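Local coordinates for protein putative non-ribosomal peptide synthetase (Actinomadura parvosata subsp. kistnae, PDB 6M7L) that probably serves as a condensation-like X-domain of a non-ribosomal peptide synthetase, catalytically inactive and recruiting cytochrome P450 enzymes to the carrier-bound peptide, at residues 315-327 and 337-349. Residues are numbered along the deposited sequence; the frame is centred on the assembly and turned at random.
Sequences FSRWLALPVDLSG and RARDVSEDAHRHQ
Leu-319 of strand 317-324 lays its CD2 methyl over one face of the His-346 imidazole, a CH-pi contact 3.7 Å from CD2 to the ring centroid and only 6° off the ring normal. The ring is held in this pose by its own helix: His-346 ND1 donates to Ser-342 O at 2.7 Å, almost in the ring plane, while His-346 N reaches that oxygen from the opposite face of the carbonyl plane. Replacing His-346 by an alanine would probably leave the Leu-319 methyl without its aromatic platform and Ser-342 O without its side-chain donor.

The remaining contact is largely apolar. Ala-345 CB touches both leucines, Leu-319 CD2 at 3.8 Å and Leu-321 CD2 at 4.0 Å. With chi1 at 70°, Val-341 has CG1 between its backbone N and carbonyl carbon, which turns CG2 to Pro-322 CD (3.9 Å) and CG1 to Val-323 CG2 (3.8 Å). Val-323 CG1 meets Arg-337 CB at 4.0 Å.

Polar groups gather at the ends. Arg-317 passes Gln-349 obliquely, but the NH2 of Arg-317 is hydrogen-bonded to Pro-300 O. Asp-324 OD1 closes an Asx turn by accepting from Ser-326 N, and also takes the Ser-326 hydroxyl.

Strand 317-324 pairs antiparallel with strand 292-299, and helical residues 337-346 fold back along it, N-to-C directions 145° apart, within the condensation-domain fold of the CoA-dependent acyltransferase superfamily.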
# COMPACT_ATOMS: atom_id res chain seq x y z
N PHE A 315 6.13 2.75 -18.21
CA PHE A 315 5.40 1.53 -18.52
C PHE A 315 3.94 1.78 -18.87
O PHE A 315 3.21 0.81 -19.12
CB PHE A 315 5.47 0.55 -17.34
CG PHE A 315 6.87 0.18 -16.93
CD1 PHE A 315 7.70 -0.52 -17.79
CD2 PHE A 315 7.35 0.52 -15.67
CE1 PHE A 315 8.98 -0.87 -17.41
CE2 PHE A 315 8.63 0.17 -15.28
CZ PHE A 315 9.44 -0.52 -16.15
N SER A 316 3.50 3.03 -18.89
CA SER A 316 2.13 3.34 -19.28
C SER A 316 1.84 2.78 -20.66
O SER A 316 2.58 3.03 -21.62
CB SER A 316 1.91 4.86 -19.28
OG SER A 316 1.94 5.39 -17.96
N ARG A 317 0.77 2.01 -20.76
CA ARG A 317 0.25 1.52 -22.03
C ARG A 317 -1.10 2.18 -22.28
O ARG A 317 -1.94 2.24 -21.39
CB ARG A 317 0.11 -0.00 -22.03
CG ARG A 317 1.43 -0.76 -22.00
CD ARG A 317 1.18 -2.23 -21.72
NE ARG A 317 0.51 -2.41 -20.44
CZ ARG A 317 -0.21 -3.48 -20.11
NH1 ARG A 317 -0.37 -4.46 -20.98
NH2 ARG A 317 -0.78 -3.55 -18.92
N TRP A 318 -1.28 2.68 -23.50
CA TRP A 318 -2.53 3.31 -23.90
C TRP A 318 -3.25 2.41 -24.90
O TRP A 318 -2.61 1.77 -25.74
CB TRP A 318 -2.29 4.69 -24.49
CG TRP A 318 -1.99 5.72 -23.44
CD1 TRP A 318 -0.77 6.07 -22.95
CD2 TRP A 318 -2.95 6.53 -22.74
NE1 TRP A 318 -0.90 7.04 -21.99
CE2 TRP A 318 -2.23 7.34 -21.84
CE3 TRP A 318 -4.34 6.64 -22.78
CZ2 TRP A 318 -2.85 8.26 -21.00
CZ3 TRP A 318 -4.96 7.55 -21.94
CH2 TRP A 318 -4.22 8.35 -21.06
N LEU A 319 -4.58 2.37 -24.80
CA LEU A 319 -5.39 1.47 -25.60
C LEU A 319 -6.53 2.24 -26.23
O LEU A 319 -7.38 2.79 -25.52
CB LEU A 319 -5.93 0.32 -24.75
CG LEU A 319 -6.21 -1.00 -25.47
CD1 LEU A 319 -4.92 -1.54 -26.08
CD2 LEU A 319 -6.83 -2.01 -24.52
N ALA A 320 -6.55 2.29 -27.56
CA ALA A 320 -7.68 2.88 -28.28
C ALA A 320 -8.85 1.91 -28.27
O ALA A 320 -8.67 0.70 -28.39
CB ALA A 320 -7.28 3.23 -29.71
N LEU A 321 -10.06 2.46 -28.14
CA LEU A 321 -11.29 1.66 -28.07
C LEU A 321 -12.30 2.20 -29.07
O LEU A 321 -13.36 2.72 -28.68
CB LEU A 321 -11.86 1.66 -26.65
CG LEU A 321 -10.88 1.29 -25.53
CD1 LEU A 321 -11.55 1.44 -24.17
CD2 LEU A 321 -10.34 -0.11 -25.72
N PRO A 322 -12.02 2.09 -30.37
CA PRO A 322 -12.94 2.64 -31.37
C PRO A 322 -14.26 1.88 -31.40
O PRO A 322 -14.28 0.65 -31.49
CB PRO A 322 -12.17 2.47 -32.69
CG PRO A 322 -11.26 1.32 -32.44
CD PRO A 322 -10.86 1.43 -31.00
N VAL A 323 -15.36 2.62 -31.33
CA VAL A 323 -16.70 2.06 -31.35
C VAL A 323 -17.44 2.66 -32.53
O VAL A 323 -17.46 3.88 -32.72
CB VAL A 323 -17.45 2.33 -30.03
CG1 VAL A 323 -18.93 2.01 -30.18
CG2 VAL A 323 -16.84 1.51 -28.90
N ASP A 324 -18.05 1.79 -33.34
CA ASP A 324 -18.84 2.22 -34.48
C ASP A 324 -20.30 2.35 -34.05
O ASP A 324 -20.92 1.37 -33.63
CB ASP A 324 -18.71 1.23 -35.64
CG ASP A 324 -19.36 1.73 -36.92
OD1 ASP A 324 -19.92 2.85 -36.91
OD2 ASP A 324 -19.32 1.00 -37.93
N LEU A 325 -20.83 3.57 -34.14
CA LEU A 325 -22.23 3.83 -33.84
C LEU A 325 -23.07 3.97 -35.11
O LEU A 325 -24.10 4.65 -35.11
CB LEU A 325 -22.36 5.08 -32.97
CG LEU A 325 -21.57 4.99 -31.66
CD1 LEU A 325 -21.71 6.25 -30.84
CD2 LEU A 325 -22.02 3.79 -30.86
N SER A 326 -22.64 3.31 -36.19
CA SER A 326 -23.39 3.34 -37.44
C SER A 326 -24.79 2.78 -37.25
O SER A 326 -25.08 2.05 -36.29
CB SER A 326 -22.65 2.54 -38.52
OG SER A 326 -21.46 3.20 -38.93
N GLY A 327 -25.67 3.12 -38.18
CA GLY A 327 -27.08 2.90 -37.93
C GLY A 327 -27.54 3.79 -36.79
O GLY A 327 -27.06 4.92 -36.63
N ARG A 337 -21.18 -3.24 -28.52
CA ARG A 337 -20.06 -2.81 -29.35
C ARG A 337 -18.89 -2.36 -28.49
O ARG A 337 -17.73 -2.66 -28.81
CB ARG A 337 -20.50 -1.67 -30.29
CG ARG A 337 -21.85 -1.89 -30.95
CD ARG A 337 -21.75 -1.81 -32.46
NE ARG A 337 -23.08 -1.81 -33.09
CZ ARG A 337 -23.63 -0.75 -33.66
NH1 ARG A 337 -22.98 0.41 -33.70
NH2 ARG A 337 -24.84 -0.84 -34.20
N ALA A 338 -19.16 -1.66 -27.40
CA ALA A 338 -18.10 -1.28 -26.47
C ALA A 338 -17.45 -2.51 -25.86
O ALA A 338 -16.22 -2.58 -25.76
CB ALA A 338 -18.66 -0.36 -25.38
N ARG A 339 -18.25 -3.49 -25.45
CA ARG A 339 -17.71 -4.70 -24.85
C ARG A 339 -16.85 -5.47 -25.84
O ARG A 339 -15.78 -5.98 -25.48
CB ARG A 339 -18.84 -5.58 -24.33
CG ARG A 339 -18.38 -6.80 -23.55
CD ARG A 339 -19.06 -8.07 -24.05
NE ARG A 339 -20.49 -7.88 -24.31
CZ ARG A 339 -21.04 -7.95 -25.51
NH1 ARG A 339 -20.30 -8.24 -26.57
NH2 ARG A 339 -22.35 -7.76 -25.66
N ASP A 340 -17.29 -5.55 -27.10
CA ASP A 340 -16.58 -6.37 -28.08
C ASP A 340 -15.23 -5.76 -28.46
O ASP A 340 -14.26 -6.49 -28.66
CB ASP A 340 -17.44 -6.58 -29.33
CG ASP A 340 -18.65 -7.45 -29.06
OD1 ASP A 340 -19.76 -7.07 -29.48
OD2 ASP A 340 -18.48 -8.51 -28.42
N VAL A 341 -15.16 -4.43 -28.57
CA VAL A 341 -13.89 -3.83 -28.95
C VAL A 341 -12.89 -3.89 -27.81
O VAL A 341 -11.68 -3.94 -28.04
CB VAL A 341 -14.10 -2.38 -29.45
CG1 VAL A 341 -14.49 -1.46 -28.31
CG2 VAL A 341 -12.83 -1.88 -30.14
N SER A 342 -13.37 -3.90 -26.56
CA SER A 342 -12.46 -3.99 -25.43
C SER A 342 -11.81 -5.36 -25.34
O SER A 342 -10.65 -5.47 -24.94
CB SER A 342 -13.19 -3.65 -24.13
OG SER A 342 -12.27 -3.51 -23.06
N GLU A 343 -12.54 -6.42 -25.71
CA GLU A 343 -11.95 -7.75 -25.72
C GLU A 343 -10.92 -7.90 -26.83
O GLU A 343 -9.83 -8.44 -26.60
CB GLU A 343 -13.05 -8.81 -25.86
CG GLU A 343 -13.86 -9.01 -24.59
CD GLU A 343 -15.21 -9.65 -24.86
OE1 GLU A 343 -15.47 -10.03 -26.02
OE2 GLU A 343 -16.01 -9.76 -23.90
N ASP A 344 -11.24 -7.41 -28.03
CA ASP A 344 -10.29 -7.51 -29.13
C ASP A 344 -9.07 -6.62 -28.90
O ASP A 344 -7.95 -7.00 -29.25
CB ASP A 344 -10.98 -7.14 -30.45
CG ASP A 344 -12.19 -8.01 -30.74
OD1 ASP A 344 -12.24 -9.15 -30.23
OD2 ASP A 344 -13.09 -7.55 -31.48
N ALA A 345 -9.27 -5.44 -28.31
CA ALA A 345 -8.16 -4.54 -28.06
C ALA A 345 -7.19 -5.13 -27.04
O ALA A 345 -5.97 -5.09 -27.23
CB ALA A 345 -8.67 -3.18 -27.59
N HIS A 346 -7.73 -5.66 -25.94
CA HIS A 346 -6.87 -6.29 -24.93
C HIS A 346 -6.20 -7.56 -25.46
O HIS A 346 -5.21 -8.00 -24.87
CB HIS A 346 -7.68 -6.60 -23.67
CG HIS A 346 -7.93 -5.41 -22.81
ND1 HIS A 346 -9.08 -4.66 -22.89
CD2 HIS A 346 -7.17 -4.82 -21.85
CE1 HIS A 346 -9.03 -3.67 -22.01
NE2 HIS A 346 -7.87 -3.74 -21.37
N ARG A 347 -6.72 -8.14 -26.54
CA ARG A 347 -6.04 -9.22 -27.23
C ARG A 347 -4.96 -8.73 -28.19
O ARG A 347 -4.33 -9.55 -28.86
CB ARG A 347 -7.05 -10.08 -28.01
CG ARG A 347 -7.63 -11.23 -27.22
CD ARG A 347 -8.40 -12.19 -28.12
NE ARG A 347 -9.75 -11.72 -28.41
CZ ARG A 347 -10.81 -11.99 -27.65
NH1 ARG A 347 -10.67 -12.72 -26.55
NH2 ARG A 347 -12.01 -11.53 -27.99
N HIS A 348 -4.73 -7.41 -28.25
CA HIS A 348 -3.82 -6.83 -29.23
C HIS A 348 -3.04 -5.67 -28.63
O HIS A 348 -2.84 -4.63 -29.27
CB HIS A 348 -4.59 -6.34 -30.47
CG HIS A 348 -5.22 -7.44 -31.27
ND1 HIS A 348 -6.47 -7.94 -30.99
CD2 HIS A 348 -4.77 -8.12 -32.35
CE1 HIS A 348 -6.77 -8.89 -31.86
NE2 HIS A 348 -5.75 -9.01 -32.70
N GLN A 349 -2.57 -5.82 -27.39
CA GLN A 349 -1.94 -4.73 -26.67
C GLN A 349 -0.42 -4.89 -26.56
O GLN A 349 0.19 -4.28 -25.68
CB GLN A 349 -2.56 -4.57 -25.29
CG GLN A 349 -2.47 -5.80 -24.40
CD GLN A 349 -3.37 -5.70 -23.19
OE1 GLN A 349 -4.29 -4.87 -23.15
NE2 GLN A 349 -3.11 -6.53 -22.19